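TRAP-T family transporter, DctP (Periplasmic binding) subunit (Sulfitobacter sp. NAS-14.1, PDB 4PF8) binds beta-D-galacturonate and probably delivers this sugar acid in the periplasm to the membrane subunits of a TRAP transporter. Local coordinates at residues V101-F106 / D172-M177; R146-S151 / S225-L230; N150-I155 / V201-E206; P154-E159 / E286-A291; V166-N171 / G183-M188. All coordinates share one frame; numbering follows the deposited sequence.

From the N terminus, the loop at 101-106 meets helix 172-179 in contact 1, closing a loop that crosses those of all the other contacts. Contacts 2, 3 and 4 leave one continuous run of chain, 146-159: contact 2 joins strand 146-150 to strand 223-230, contact 3 brings the end of strand 146-150 to strand 204-207, and contact 4 takes the following loop to strand 286-289, so that the three together span one four-stranded sheet. Contacts 2 and 4 cross. Contact 5, the shortest closure, pairs strands 165-168 and 184-187 and nests inside contacts 2, 3 and 4. Contacts 2 and 5 share the bound galacturonate.

Contact 1: residues V101-F106 / D172-M177; sequences VVSLPF and DLFVGM
Pro105 and Met177 meet where the loop leading to helix 111-118 lies against helix 172-179, the helix of a beta-alpha-beta unit with strands 165-168 and 184-187. The apolar part rests on Met177, present as selenomethionine: CG stands anti to the backbone N (chi1 167°), and a bend at chi3 then carries CE to 3.6 Å from Pro105 CG as the two side chains run past one another in opposing senses. A flexible chain suits the rigid proline ring. Leu104 and Leu173 also touch through their CD2 methyls, less certainly because Leu173 has two conformers. The aromatic part belongs to Phe174, whose CZ reaches Ser103 CB at 3.6 Å, with Ser103 OG obliquely placed; Met177 CE lies in the plane of the same ring, at its edge. Replacing Phe174 by alanine would probably open a gap beside Ser103 and take away the ring edge that the Met177 methyl lies against. The buried Ser103 O has no polar partner in the model and lies 3.5 Å from Phe174 CE1.

Contact 2: residues R146-S151 / S225-L230; sequences RSFYNS and SLTQHL. With GTR (beta-D-galactopyranuronic acid), chain D.
His229 holds CG between its backbone N and carbonyl carbon (chi1 50°), which turns its ring inward between Arg146 O and the ring of Phe148. Arg146, bent at chi3 (69°), carries its guanidinium the other way, to the galacturonate. Both belong to a pair of antiparallel strands, 146-150 and 223-230, in the four-stranded mixed sheet. Arg146 N donates to Leu230 O at 2.8 Å, and Ser225 N gives Phe148 O an almost straight bond of 2.9 Å. Between these ends the second strand is kinked by an inverse gamma turn centred on Leu226, and the small Ser147 fits there, its OG accepting from Gln228 N at 2.9 Å. The Phe148 and His229 rings meet obliquely, planes at 32°, while Thr227 OG1 fixes His229 ND1 at 2.7 Å. At the sugar, Arg146 NH2 bonds O6A (2.9 Å) and NH1 bonds the ring oxygen O5 (3.0 Å). Leucine in place of Arg146 would probably take the donor from O5, leave O6A to Arg167, and deprive the Glu206 carboxylate of its salt bridge with NE, leaving it the bond from His229 NE2. Arg146 O sits over the centre of the His229 ring, 3.3 Å above its plane.

Contact 3: residues N150-I155 / V201-E206; sequences NSVKPI and VVDGAE
An antiparallel non-hydrogen-bonded pair, Asn150 with Gly204, lies where strand 146-150 gives way to an Asx turn at the end of the four-stranded mixed sheet. The two CA atoms are only 3.9 Å apart. A CB on Gly204 would fall 2.6 Å from Asn150 CB, a clash, which is consistent with a glycine opposite Asn150. Just beyond the pair, Ser151 N donates to Asp203 O at 2.9 Å.

Asparagine suits its place because its amide folds back onto its own chain. With CG between the backbone N and the carbonyl carbon (chi1 78°), OD1 accepts from both Val152 N (2.7 Å) and Lys153 N (2.9 Å), while ND2 donates to Lys153 O nearly within the amide plane. Three bonds thus fix the rotation of the group and the course of the turn. On the outer side, Val152 CG2 rests 3.7 Å from Asp203 OD1, and two waters bridge the segments from Ser151 OG, one reaching Val202 O and the other Asp203 OD1. The second carboxylate oxygen, Asp203 OD2, is held by Lys165 N.

Strand 204-207 flanks strand 146-150 at the border of the sheet: Ala205 bonds the backbone of Tyr149 on one side, and Gly204 that of Arg167, in strand 165-168, on the other.

Contact 4: residues P154-E159 / E286-A291; sequences PINTPE and EVNEIA
Asn288 ND2 donates to Ile155 O at 2.9 Å with a nearly straight N-H...O angle of 167°, and so ties the loop after strand 146-150 to strand 286-289, an outermost strand of the four-stranded mixed sheet. The acceptor lies close to the amide plane of Asn288, although the donor stands above the carbonyl plane of Ile155, 48° out of it. The same nitrogen is 2.9 Å from Asn156 OD1 and makes a weak bond to Glu289 O, of the next residue. The two asparagine side chains approach at an angle, with their amide planes 56° apart.

An amide suits position 288 because its two ends do different work. While ND2 faces the loop, OD1 takes a hydrogen bond from Ser225 OG on the neighbouring strand 223-230, and that hydroxyl in turn accepts from Ile155 N. Ser225 and Asn288 thus hold both backbone polar groups of Ile155. Pro154 CB lies 3.9 Å from Asn288 OD1 at the margin of the contact.

Apolar atoms close the other side. Ile290 swings CD1 to 3.4 Å from Ile155 O and 4.0 Å from Asn156 CA, and Phe296 of helix 293-299 touches both Ile155 and Ile290, for which two branched aliphatic side chains are well suited. Further along, a water donates a hydrogen bond to Asn156 O at 2.8 Å and weakly accepts from Ala291 N.

Contact 5: residues V166-N171 / G183-M188; sequences VRVMNN and GNATPM. With GTR (beta-D-galactopyranuronic acid), chain D.
Arg167 lies obliquely across Met188 and turns its guanidinium side-on to the backbone carbonyl there: NE and NH2 both donate to Met188 O, each at 2.9 Å, and the oxygen stays within the guanidinium plane. CG stands anti to the backbone N (chi1 172°), and a bend at chi2 swings the chain past Met188 CB, 3.7 Å from Arg167 CG. Held flat in this way, the group presents its NH1/NH2 edge, next to the one used for Met188 O, to the galacturonate carboxylate, NH1 to O6A at 2.8 Å and NH2 to O6B at 2.9 Å, both almost straight; an arginine in this role is as in other DctP-type binding proteins. The two segments are the parallel strands of a beta-alpha-beta unit around helix 172-179. Val168 N donates to Thr186 O and Met188 N to Val168 O, extending the strand ladder to the arginine's anchor. On the face away from Arg167, Val168 CG2 packs at 4.2 Å on Ala185 CB, a small residue diagonally next to a branched one. Met169, a selenomethionine, brings SE to 3.3 Å from O4 of the sugar.

Contact 1: residues V101-F106 / D172-M177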
# COMPACT_ATOMS: atom_id res chain seq x y z
N VAL A 101 -11.86 3.84 -1.54
CA VAL A 101 -11.82 5.22 -1.07
C VAL A 101 -10.42 5.70 -0.65
O VAL A 101 -10.12 6.88 -0.76
CB VAL A 101 -12.81 5.46 0.09
CG1 VAL A 101 -14.23 5.14 -0.36
CG2 VAL A 101 -12.42 4.65 1.32
N VAL A 102 -9.57 4.81 -0.16
CA VAL A 102 -8.22 5.22 0.27
C VAL A 102 -7.25 5.30 -0.90
O VAL A 102 -6.14 5.82 -0.74
CB VAL A 102 -7.62 4.29 1.35
CG1 VAL A 102 -8.54 4.21 2.53
CG2 VAL A 102 -7.30 2.89 0.77
N SER A 103 -7.66 4.83 -2.06
CA SER A 103 -6.85 4.91 -3.27
C SER A 103 -7.17 6.13 -4.14
O SER A 103 -6.67 6.27 -5.25
CB SER A 103 -7.01 3.65 -4.10
OG SER A 103 -6.34 2.59 -3.47
N LEU A 104 -8.02 7.01 -3.62
CA LEU A 104 -8.31 8.25 -4.34
C LEU A 104 -7.15 9.21 -4.13
O LEU A 104 -6.64 9.33 -3.04
CB LEU A 104 -9.62 8.84 -3.82
CG LEU A 104 -10.87 8.07 -4.27
CD1 LEU A 104 -12.07 8.52 -3.47
CD2 LEU A 104 -11.13 8.27 -5.76
N PRO A 105 -6.72 9.90 -5.19
CA PRO A 105 -5.55 10.76 -5.05
C PRO A 105 -5.83 11.93 -4.11
O PRO A 105 -6.90 12.53 -4.17
CB PRO A 105 -5.28 11.26 -6.49
CG PRO A 105 -6.44 10.85 -7.30
CD PRO A 105 -7.20 9.77 -6.57
N PHE A 106 -4.87 12.21 -3.25
CA PHE A 106 -4.93 13.32 -2.31
C PHE A 106 -6.12 13.24 -1.35
O PHE A 106 -6.53 14.26 -0.80
CB PHE A 106 -4.93 14.66 -3.06
CG PHE A 106 -3.74 14.86 -3.95
CD1 PHE A 106 -2.49 15.13 -3.41
CD2 PHE A 106 -3.86 14.77 -5.32
CE1 PHE A 106 -1.38 15.34 -4.23
CE2 PHE A 106 -2.77 14.97 -6.13
CZ PHE A 106 -1.52 15.25 -5.58
N ASP A 172 -8.28 -0.06 -11.09
CA ASP A 172 -8.69 0.81 -12.20
C ASP A 172 -8.61 2.30 -11.89
O ASP A 172 -8.45 3.11 -12.80
CB ASP A 172 -10.13 0.48 -12.61
CG ASP A 172 -10.29 -0.95 -13.07
OD1 ASP A 172 -9.34 -1.46 -13.69
OD2 ASP A 172 -11.35 -1.56 -12.80
N LEU A 173 -8.75 2.66 -10.61
CA LEU A 173 -8.59 4.05 -10.19
C LEU A 173 -7.24 4.61 -10.63
O LEU A 173 -7.16 5.78 -10.99
CB LEU A 173 -8.72 4.20 -8.67
CG LEU A 173 -10.12 4.28 -8.06
CD1 LEU A 173 -9.99 4.34 -6.55
CD2 LEU A 173 -10.90 5.48 -8.58
N PHE A 174 -6.19 3.80 -10.57
CA PHE A 174 -4.85 4.26 -10.91
C PHE A 174 -4.66 4.45 -12.41
O PHE A 174 -3.89 5.33 -12.83
CB PHE A 174 -3.79 3.31 -10.34
CG PHE A 174 -3.92 3.12 -8.85
CD1 PHE A 174 -4.21 4.18 -8.01
CD2 PHE A 174 -3.81 1.87 -8.29
CE1 PHE A 174 -4.35 3.99 -6.65
CE2 PHE A 174 -3.98 1.69 -6.93
CZ PHE A 174 -4.23 2.75 -6.13
N VAL A 175 -5.35 3.66 -13.20
CA VAL A 175 -5.35 3.86 -14.64
C VAL A 175 -5.95 5.24 -14.93
O VAL A 175 -5.38 6.03 -15.71
CB VAL A 175 -6.14 2.75 -15.34
CG1 VAL A 175 -6.32 3.06 -16.82
CG2 VAL A 175 -5.44 1.42 -15.16
N GLY A 176 -7.08 5.55 -14.30
CA GLY A 176 -7.74 6.83 -14.47
C GLY A 176 -6.86 7.99 -14.05
O GLY A 176 -6.84 9.05 -14.67
N MSE A 177 -6.10 7.81 -12.98
CA MSE A 177 -5.20 8.83 -12.48
C MSE A 177 -4.15 9.21 -13.52
O MSE A 177 -3.91 10.39 -13.78
CB MSE A 177 -4.53 8.31 -11.21
CG MSE A 177 -3.35 9.08 -10.71
SE MSE A 177 -2.78 8.27 -9.03
CE MSE A 177 -4.54 7.96 -8.39

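Contact 2: residues R146-S151 / S225-L230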
# COMPACT_ATOMS: atom_id res chain seq x y z
N ARG A 146 3.07 8.02 -1.97
CA ARG A 146 3.64 7.58 -3.23
C ARG A 146 3.93 8.76 -4.14
O ARG A 146 3.12 9.67 -4.24
CB ARG A 146 2.68 6.61 -3.92
CG ARG A 146 2.34 5.40 -3.06
CD ARG A 146 1.23 4.55 -3.68
NE ARG A 146 1.60 3.84 -4.89
CZ ARG A 146 2.06 2.59 -4.95
NH1 ARG A 146 2.25 1.89 -3.84
NH2 ARG A 146 2.32 2.02 -6.11
N SER A 147 5.09 8.72 -4.80
CA SER A 147 5.53 9.78 -5.70
C SER A 147 6.08 9.17 -6.98
O SER A 147 6.54 8.02 -6.99
CB SER A 147 6.62 10.64 -5.05
OG SER A 147 6.07 11.37 -3.97
N PHE A 148 6.04 9.93 -8.07
CA PHE A 148 6.51 9.43 -9.36
C PHE A 148 8.01 9.30 -9.45
O PHE A 148 8.74 10.19 -9.01
CB PHE A 148 6.03 10.34 -10.50
CG PHE A 148 4.56 10.23 -10.78
CD1 PHE A 148 4.05 9.10 -11.37
CD2 PHE A 148 3.70 11.26 -10.45
CE1 PHE A 148 2.69 8.98 -11.62
CE2 PHE A 148 2.35 11.15 -10.70
CZ PHE A 148 1.84 10.01 -11.29
N TYR A 149 8.47 8.23 -10.10
CA TYR A 149 9.84 8.14 -10.54
C TYR A 149 9.88 7.68 -11.98
O TYR A 149 9.02 6.92 -12.41
CB TYR A 149 10.67 7.21 -9.65
CG TYR A 149 10.07 5.88 -9.29
CD1 TYR A 149 10.31 4.75 -10.07
CD2 TYR A 149 9.30 5.73 -8.15
CE1 TYR A 149 9.82 3.52 -9.71
CE2 TYR A 149 8.80 4.52 -7.79
CZ TYR A 149 9.05 3.42 -8.55
OH TYR A 149 8.57 2.18 -8.15
N ASN A 150 10.86 8.16 -12.72
CA ASN A 150 10.99 7.76 -14.10
C ASN A 150 12.40 7.94 -14.62
O ASN A 150 13.25 8.53 -13.96
CB ASN A 150 9.95 8.49 -14.97
CG ASN A 150 10.33 9.91 -15.28
OD1 ASN A 150 10.89 10.19 -16.35
ND2 ASN A 150 10.00 10.83 -14.39
N SER A 151 12.65 7.41 -15.81
CA SER A 151 13.98 7.45 -16.42
C SER A 151 14.14 8.52 -17.48
O SER A 151 15.18 8.58 -18.13
CB SER A 151 14.28 6.09 -17.06
OG SER A 151 13.33 5.79 -18.07
N SER A 225 10.12 12.57 -8.26
CA SER A 225 9.40 13.82 -8.19
C SER A 225 8.33 13.65 -7.10
O SER A 225 7.44 12.82 -7.23
CB SER A 225 8.78 14.16 -9.52
OG SER A 225 9.79 14.20 -10.54
N LEU A 226 8.45 14.44 -6.04
CA LEU A 226 7.69 14.20 -4.82
C LEU A 226 6.26 14.76 -4.86
O LEU A 226 5.88 15.65 -4.08
CB LEU A 226 8.47 14.71 -3.59
CG LEU A 226 9.84 14.05 -3.39
CD1 LEU A 226 10.60 14.74 -2.25
CD2 LEU A 226 9.75 12.55 -3.14
N THR A 227 5.46 14.18 -5.75
CA THR A 227 4.06 14.51 -5.90
C THR A 227 3.22 14.09 -4.71
O THR A 227 2.22 14.70 -4.42
CB THR A 227 3.52 13.87 -7.17
OG1 THR A 227 3.94 12.51 -7.20
CG2 THR A 227 4.07 14.59 -8.41
N GLN A 228 3.62 13.00 -4.05
CA GLN A 228 2.93 12.54 -2.86
C GLN A 228 1.43 12.44 -3.09
O GLN A 228 0.62 12.87 -2.27
CB GLN A 228 3.29 13.43 -1.68
CG GLN A 228 4.79 13.40 -1.43
CD GLN A 228 5.28 14.43 -0.42
OE1 GLN A 228 4.83 15.58 -0.41
NE2 GLN A 228 6.22 14.03 0.41
N HIS A 229 1.06 11.84 -4.23
CA HIS A 229 -0.29 11.93 -4.75
C HIS A 229 -1.22 10.86 -4.18
O HIS A 229 -2.43 10.95 -4.34
CB HIS A 229 -0.24 11.81 -6.27
CG HIS A 229 0.55 10.64 -6.74
ND1 HIS A 229 1.85 10.74 -7.17
CD2 HIS A 229 0.24 9.32 -6.79
CE1 HIS A 229 2.30 9.54 -7.49
NE2 HIS A 229 1.35 8.66 -7.24
N LEU A 230 -0.65 9.86 -3.50
CA LEU A 230 -1.46 8.81 -2.90
C LEU A 230 -0.85 8.49 -1.55
O LEU A 230 0.38 8.50 -1.39
CB LEU A 230 -1.47 7.52 -3.73
CG LEU A 230 -2.31 7.52 -5.01
CD1 LEU A 230 -1.84 6.38 -5.90
CD2 LEU A 230 -3.76 7.38 -4.63
C1 GTR D . 4.18 -0.69 -2.04
C2 GTR D . 3.27 -1.50 -1.17
C3 GTR D . 3.21 -2.90 -1.75
C4 GTR D . 2.67 -2.88 -3.18
C5 GTR D . 3.60 -1.96 -3.96
C6 GTR D . 3.10 -1.79 -5.39
O1 GTR D . 4.23 0.69 -1.57
O2 GTR D . 3.86 -1.55 0.16
O3 GTR D . 2.25 -3.63 -0.95
O4 GTR D . 1.34 -2.33 -3.14
O5 GTR D . 3.70 -0.66 -3.35
O6A GTR D . 3.33 -0.67 -5.92
O6B GTR D . 2.63 -2.78 -5.99
O HOH W 1 9.69 11.61 -11.57

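Contact 3: residues N150-I155 / V201-E206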
# COMPACT_ATOMS: atom_id res chain seq x y z
N ASN A 150 10.86 8.16 -12.72
CA ASN A 150 10.99 7.76 -14.10
C ASN A 150 12.40 7.94 -14.62
O ASN A 150 13.25 8.53 -13.96
CB ASN A 150 9.95 8.49 -14.97
CG ASN A 150 10.33 9.91 -15.28
OD1 ASN A 150 10.89 10.19 -16.35
ND2 ASN A 150 10.00 10.83 -14.39
N SER A 151 12.65 7.41 -15.81
CA SER A 151 13.98 7.45 -16.42
C SER A 151 14.14 8.52 -17.48
O SER A 151 15.18 8.58 -18.13
CB SER A 151 14.28 6.09 -17.06
OG SER A 151 13.33 5.79 -18.07
N VAL A 152 13.12 9.34 -17.66
CA VAL A 152 13.08 10.32 -18.75
C VAL A 152 13.41 11.77 -18.31
O VAL A 152 14.33 12.39 -18.84
CB VAL A 152 11.69 10.30 -19.43
CG1 VAL A 152 11.62 11.33 -20.59
CG2 VAL A 152 11.37 8.93 -19.95
N LYS A 153 12.65 12.29 -17.35
CA LYS A 153 12.82 13.68 -16.96
C LYS A 153 12.10 13.97 -15.67
O LYS A 153 11.23 13.22 -15.26
CB LYS A 153 12.25 14.59 -18.04
CG LYS A 153 10.76 14.44 -18.24
CD LYS A 153 10.25 15.21 -19.46
CE LYS A 153 8.75 14.99 -19.66
NZ LYS A 153 8.21 15.78 -20.82
N PRO A 154 12.45 15.08 -15.02
CA PRO A 154 11.67 15.45 -13.84
C PRO A 154 10.22 15.74 -14.18
O PRO A 154 9.89 16.24 -15.26
CB PRO A 154 12.34 16.76 -13.37
CG PRO A 154 13.70 16.73 -13.96
CD PRO A 154 13.56 16.01 -15.26
N ILE A 155 9.36 15.45 -13.22
CA ILE A 155 7.97 15.84 -13.25
C ILE A 155 7.73 17.00 -12.27
O ILE A 155 7.90 16.85 -11.07
CB ILE A 155 7.09 14.65 -12.89
CG1 ILE A 155 7.14 13.61 -14.01
CG2 ILE A 155 5.66 15.10 -12.64
CD1 ILE A 155 6.71 12.22 -13.54
N VAL A 201 10.86 -0.49 -21.22
CA VAL A 201 9.53 -0.63 -21.80
C VAL A 201 8.47 0.16 -21.02
O VAL A 201 7.46 0.56 -21.60
CB VAL A 201 9.17 -2.07 -22.07
CG1 VAL A 201 10.22 -2.70 -23.01
CG2 VAL A 201 9.07 -2.81 -20.81
N VAL A 202 8.71 0.43 -19.74
CA VAL A 202 7.94 1.47 -19.06
C VAL A 202 8.92 2.55 -18.66
O VAL A 202 10.08 2.28 -18.37
CB VAL A 202 7.08 1.00 -17.86
CG1 VAL A 202 6.29 -0.26 -18.21
CG2 VAL A 202 7.93 0.81 -16.64
N ASP A 203 8.46 3.79 -18.68
CA ASP A 203 9.31 4.92 -18.34
C ASP A 203 9.46 5.07 -16.82
O ASP A 203 10.47 5.57 -16.33
CB ASP A 203 8.70 6.20 -18.91
CG ASP A 203 8.68 6.21 -20.42
OD1 ASP A 203 9.71 5.82 -21.03
OD2 ASP A 203 7.66 6.63 -21.02
N GLY A 204 8.48 4.60 -16.07
CA GLY A 204 8.50 4.81 -14.64
C GLY A 204 7.29 4.22 -13.95
O GLY A 204 6.51 3.44 -14.50
N ALA A 205 7.16 4.63 -12.70
CA ALA A 205 6.14 4.12 -11.81
C ALA A 205 5.98 5.11 -10.67
O ALA A 205 6.43 6.25 -10.77
CB ALA A 205 6.59 2.71 -11.30
N GLU A 206 5.32 4.72 -9.59
CA GLU A 206 5.17 5.63 -8.45
C GLU A 206 5.13 4.81 -7.17
O GLU A 206 4.57 3.73 -7.13
CB GLU A 206 3.93 6.51 -8.59
CG GLU A 206 2.72 5.82 -9.16
CD GLU A 206 1.92 5.09 -8.12
OE1 GLU A 206 1.62 3.88 -8.32
OE2 GLU A 206 1.61 5.71 -7.07
O HOH W 2 12.67 3.11 -18.39
O HOH W 3 12.52 5.86 -20.71

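Contact 4: residues P154-E159 / E286-A291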
# COMPACT_ATOMS: atom_id res chain seq x y z
N PRO A 154 12.45 15.08 -15.02
CA PRO A 154 11.67 15.45 -13.84
C PRO A 154 10.22 15.74 -14.18
O PRO A 154 9.89 16.24 -15.26
CB PRO A 154 12.34 16.76 -13.37
CG PRO A 154 13.70 16.73 -13.96
CD PRO A 154 13.56 16.01 -15.26
N ILE A 155 9.36 15.45 -13.22
CA ILE A 155 7.97 15.84 -13.25
C ILE A 155 7.73 17.00 -12.27
O ILE A 155 7.90 16.85 -11.07
CB ILE A 155 7.09 14.65 -12.89
CG1 ILE A 155 7.14 13.61 -14.01
CG2 ILE A 155 5.66 15.10 -12.64
CD1 ILE A 155 6.71 12.22 -13.54
N ASN A 156 7.35 18.15 -12.82
CA ASN A 156 7.01 19.32 -12.01
C ASN A 156 5.56 19.76 -12.13
O ASN A 156 5.05 20.48 -11.28
CB ASN A 156 7.94 20.48 -12.32
CG ASN A 156 9.30 20.29 -11.68
OD1 ASN A 156 9.44 20.41 -10.45
ND2 ASN A 156 10.28 19.95 -12.47
N THR A 157 4.91 19.38 -13.23
CA THR A 157 3.50 19.69 -13.45
C THR A 157 2.85 18.47 -14.08
O THR A 157 3.54 17.59 -14.62
CB THR A 157 3.31 20.86 -14.44
OG1 THR A 157 3.68 20.42 -15.76
CG2 THR A 157 4.15 22.05 -14.05
N PRO A 158 1.51 18.41 -14.03
CA PRO A 158 0.85 17.23 -14.63
C PRO A 158 1.18 17.10 -16.11
O PRO A 158 1.23 15.98 -16.62
CB PRO A 158 -0.64 17.51 -14.43
CG PRO A 158 -0.71 18.52 -13.33
CD PRO A 158 0.56 19.29 -13.33
N GLU A 159 1.42 18.21 -16.80
CA GLU A 159 1.69 18.15 -18.23
C GLU A 159 2.96 17.33 -18.53
O GLU A 159 3.13 16.79 -19.65
CB GLU A 159 1.79 19.57 -18.79
CG GLU A 159 0.45 20.31 -18.85
CD GLU A 159 -0.15 20.66 -17.48
OE1 GLU A 159 -1.39 20.60 -17.35
OE2 GLU A 159 0.61 21.00 -16.54
N GLU A 286 18.09 12.38 -9.05
CA GLU A 286 17.68 13.77 -9.04
C GLU A 286 16.29 13.84 -8.42
O GLU A 286 15.31 13.41 -9.05
CB GLU A 286 17.64 14.36 -10.44
CG GLU A 286 17.07 15.77 -10.46
CD GLU A 286 17.69 16.69 -9.42
OE1 GLU A 286 16.99 17.62 -8.94
OE2 GLU A 286 18.89 16.50 -9.09
N VAL A 287 16.23 14.38 -7.21
CA VAL A 287 14.97 14.53 -6.49
C VAL A 287 14.46 15.95 -6.65
O VAL A 287 15.21 16.91 -6.47
CB VAL A 287 15.14 14.22 -5.00
CG1 VAL A 287 13.80 14.34 -4.29
CG2 VAL A 287 15.70 12.81 -4.81
N ASN A 288 13.20 16.09 -7.04
CA ASN A 288 12.58 17.41 -7.04
C ASN A 288 11.29 17.44 -6.23
O ASN A 288 10.54 16.46 -6.20
CB ASN A 288 12.32 17.93 -8.45
CG ASN A 288 11.24 17.15 -9.19
OD1 ASN A 288 11.46 16.03 -9.64
ND2 ASN A 288 10.08 17.77 -9.35
N GLU A 289 11.06 18.55 -5.54
CA GLU A 289 9.83 18.77 -4.82
C GLU A 289 8.83 19.43 -5.75
O GLU A 289 9.19 19.94 -6.82
CB GLU A 289 10.06 19.65 -3.60
CG GLU A 289 10.93 19.02 -2.55
CD GLU A 289 11.22 19.97 -1.41
OE1 GLU A 289 10.45 19.97 -0.42
OE2 GLU A 289 12.20 20.75 -1.50
N ILE A 290 7.57 19.42 -5.34
CA ILE A 290 6.52 20.06 -6.11
C ILE A 290 6.11 21.34 -5.42
O ILE A 290 5.57 21.33 -4.31
CB ILE A 290 5.30 19.17 -6.27
CG1 ILE A 290 5.68 17.87 -6.97
CG2 ILE A 290 4.19 19.91 -7.02
CD1 ILE A 290 6.28 18.06 -8.33
N ALA A 291 6.40 22.45 -6.10
CA ALA A 291 5.93 23.76 -5.70
C ALA A 291 4.42 23.85 -5.91
O ALA A 291 3.66 24.04 -4.95
CB ALA A 291 6.65 24.84 -6.50
O HOH W 4 6.41 22.06 -9.42

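Contact 5: residues V166-N171 / G183-M188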
# COMPACT_ATOMS: atom_id res chain seq x y z
N VAL A 166 3.62 4.62 -17.68
CA VAL A 166 3.73 4.54 -16.23
C VAL A 166 3.07 3.24 -15.75
O VAL A 166 1.92 2.97 -16.08
CB VAL A 166 3.03 5.74 -15.55
CG1 VAL A 166 3.23 5.68 -14.03
CG2 VAL A 166 3.57 7.08 -16.08
N ARG A 167 3.82 2.45 -15.00
CA ARG A 167 3.24 1.27 -14.37
C ARG A 167 2.39 1.72 -13.19
O ARG A 167 2.78 2.62 -12.46
CB ARG A 167 4.32 0.32 -13.88
CG ARG A 167 3.80 -0.84 -13.07
CD ARG A 167 3.78 -0.51 -11.57
NE ARG A 167 3.28 -1.64 -10.79
CZ ARG A 167 3.19 -1.65 -9.47
NH1 ARG A 167 3.57 -0.61 -8.74
NH2 ARG A 167 2.72 -2.72 -8.86
N VAL A 168 1.25 1.06 -13.02
CA VAL A 168 0.42 1.25 -11.85
C VAL A 168 0.10 -0.12 -11.22
O VAL A 168 0.30 -1.16 -11.85
CB VAL A 168 -0.88 1.97 -12.20
CG1 VAL A 168 -0.57 3.38 -12.66
CG2 VAL A 168 -1.69 1.23 -13.25
N MSE A 169 -0.37 -0.08 -9.98
CA MSE A 169 -0.91 -1.26 -9.31
C MSE A 169 -2.23 -1.68 -9.94
O MSE A 169 -2.82 -0.96 -10.74
CB MSE A 169 -1.21 -0.95 -7.84
CG MSE A 169 -0.04 -0.78 -6.99
SE MSE A 169 -0.63 -0.68 -5.13
CE MSE A 169 -1.02 1.21 -4.95
N ASN A 170 -2.70 -2.85 -9.53
CA ASN A 170 -3.96 -3.40 -10.05
C ASN A 170 -5.20 -2.81 -9.38
O ASN A 170 -5.87 -3.44 -8.55
CB ASN A 170 -3.93 -4.92 -9.89
CG ASN A 170 -2.79 -5.55 -10.66
OD1 ASN A 170 -1.78 -5.95 -10.08
ND2 ASN A 170 -2.93 -5.62 -11.97
N ASN A 171 -5.51 -1.56 -9.73
CA ASN A 171 -6.77 -0.93 -9.38
C ASN A 171 -7.08 0.04 -10.51
O ASN A 171 -6.25 0.86 -10.87
CB ASN A 171 -6.64 -0.19 -8.03
CG ASN A 171 -7.96 0.34 -7.51
OD1 ASN A 171 -8.81 0.78 -8.28
ND2 ASN A 171 -8.15 0.28 -6.20
N GLY A 183 -0.98 10.39 -19.43
CA GLY A 183 -0.03 9.29 -19.47
C GLY A 183 -0.67 8.02 -19.98
O GLY A 183 -1.89 7.96 -20.21
N ASN A 184 0.15 7.00 -20.16
CA ASN A 184 -0.33 5.70 -20.58
C ASN A 184 -0.03 4.70 -19.48
O ASN A 184 1.13 4.43 -19.19
CB ASN A 184 0.31 5.29 -21.91
CG ASN A 184 0.04 6.31 -23.01
OD1 ASN A 184 -1.11 6.50 -23.44
ND2 ASN A 184 1.09 6.98 -23.46
N ALA A 185 -1.08 4.18 -18.86
CA ALA A 185 -0.97 3.32 -17.69
C ALA A 185 -0.93 1.85 -18.04
O ALA A 185 -1.66 1.40 -18.91
CB ALA A 185 -2.13 3.57 -16.77
N THR A 186 -0.09 1.10 -17.34
CA THR A 186 -0.05 -0.34 -17.50
C THR A 186 -0.08 -0.95 -16.10
O THR A 186 0.86 -0.79 -15.34
CB THR A 186 1.25 -0.79 -18.18
OG1 THR A 186 1.33 -0.23 -19.49
CG2 THR A 186 1.26 -2.31 -18.35
N PRO A 187 -1.19 -1.65 -15.76
CA PRO A 187 -1.26 -2.39 -14.50
C PRO A 187 -0.26 -3.55 -14.58
O PRO A 187 -0.23 -4.27 -15.58
CB PRO A 187 -2.71 -2.90 -14.46
CG PRO A 187 -3.43 -2.09 -15.50
CD PRO A 187 -2.43 -1.75 -16.53
N MSE A 188 0.58 -3.69 -13.56
CA MSE A 188 1.61 -4.72 -13.57
C MSE A 188 1.95 -5.10 -12.13
O MSE A 188 2.08 -4.23 -11.26
CB MSE A 188 2.88 -4.21 -14.26
CG MSE A 188 4.01 -5.22 -14.37
SE MSE A 188 5.56 -4.37 -15.21
CE MSE A 188 4.60 -3.32 -16.39
C1 GTR D . 4.18 -0.69 -2.04
C2 GTR D . 3.27 -1.50 -1.17
C3 GTR D . 3.21 -2.90 -1.75
C4 GTR D . 2.67 -2.88 -3.18
C5 GTR D . 3.60 -1.96 -3.96
C6 GTR D . 3.10 -1.79 -5.39
O1 GTR D . 4.23 0.69 -1.57
O2 GTR D . 3.86 -1.55 0.16
O3 GTR D . 2.25 -3.63 -0.95
O4 GTR D . 1.34 -2.33 -3.14
O5 GTR D . 3.70 -0.66 -3.35
O6A GTR D . 3.33 -0.67 -5.92
O6B GTR D . 2.63 -2.78 -5.99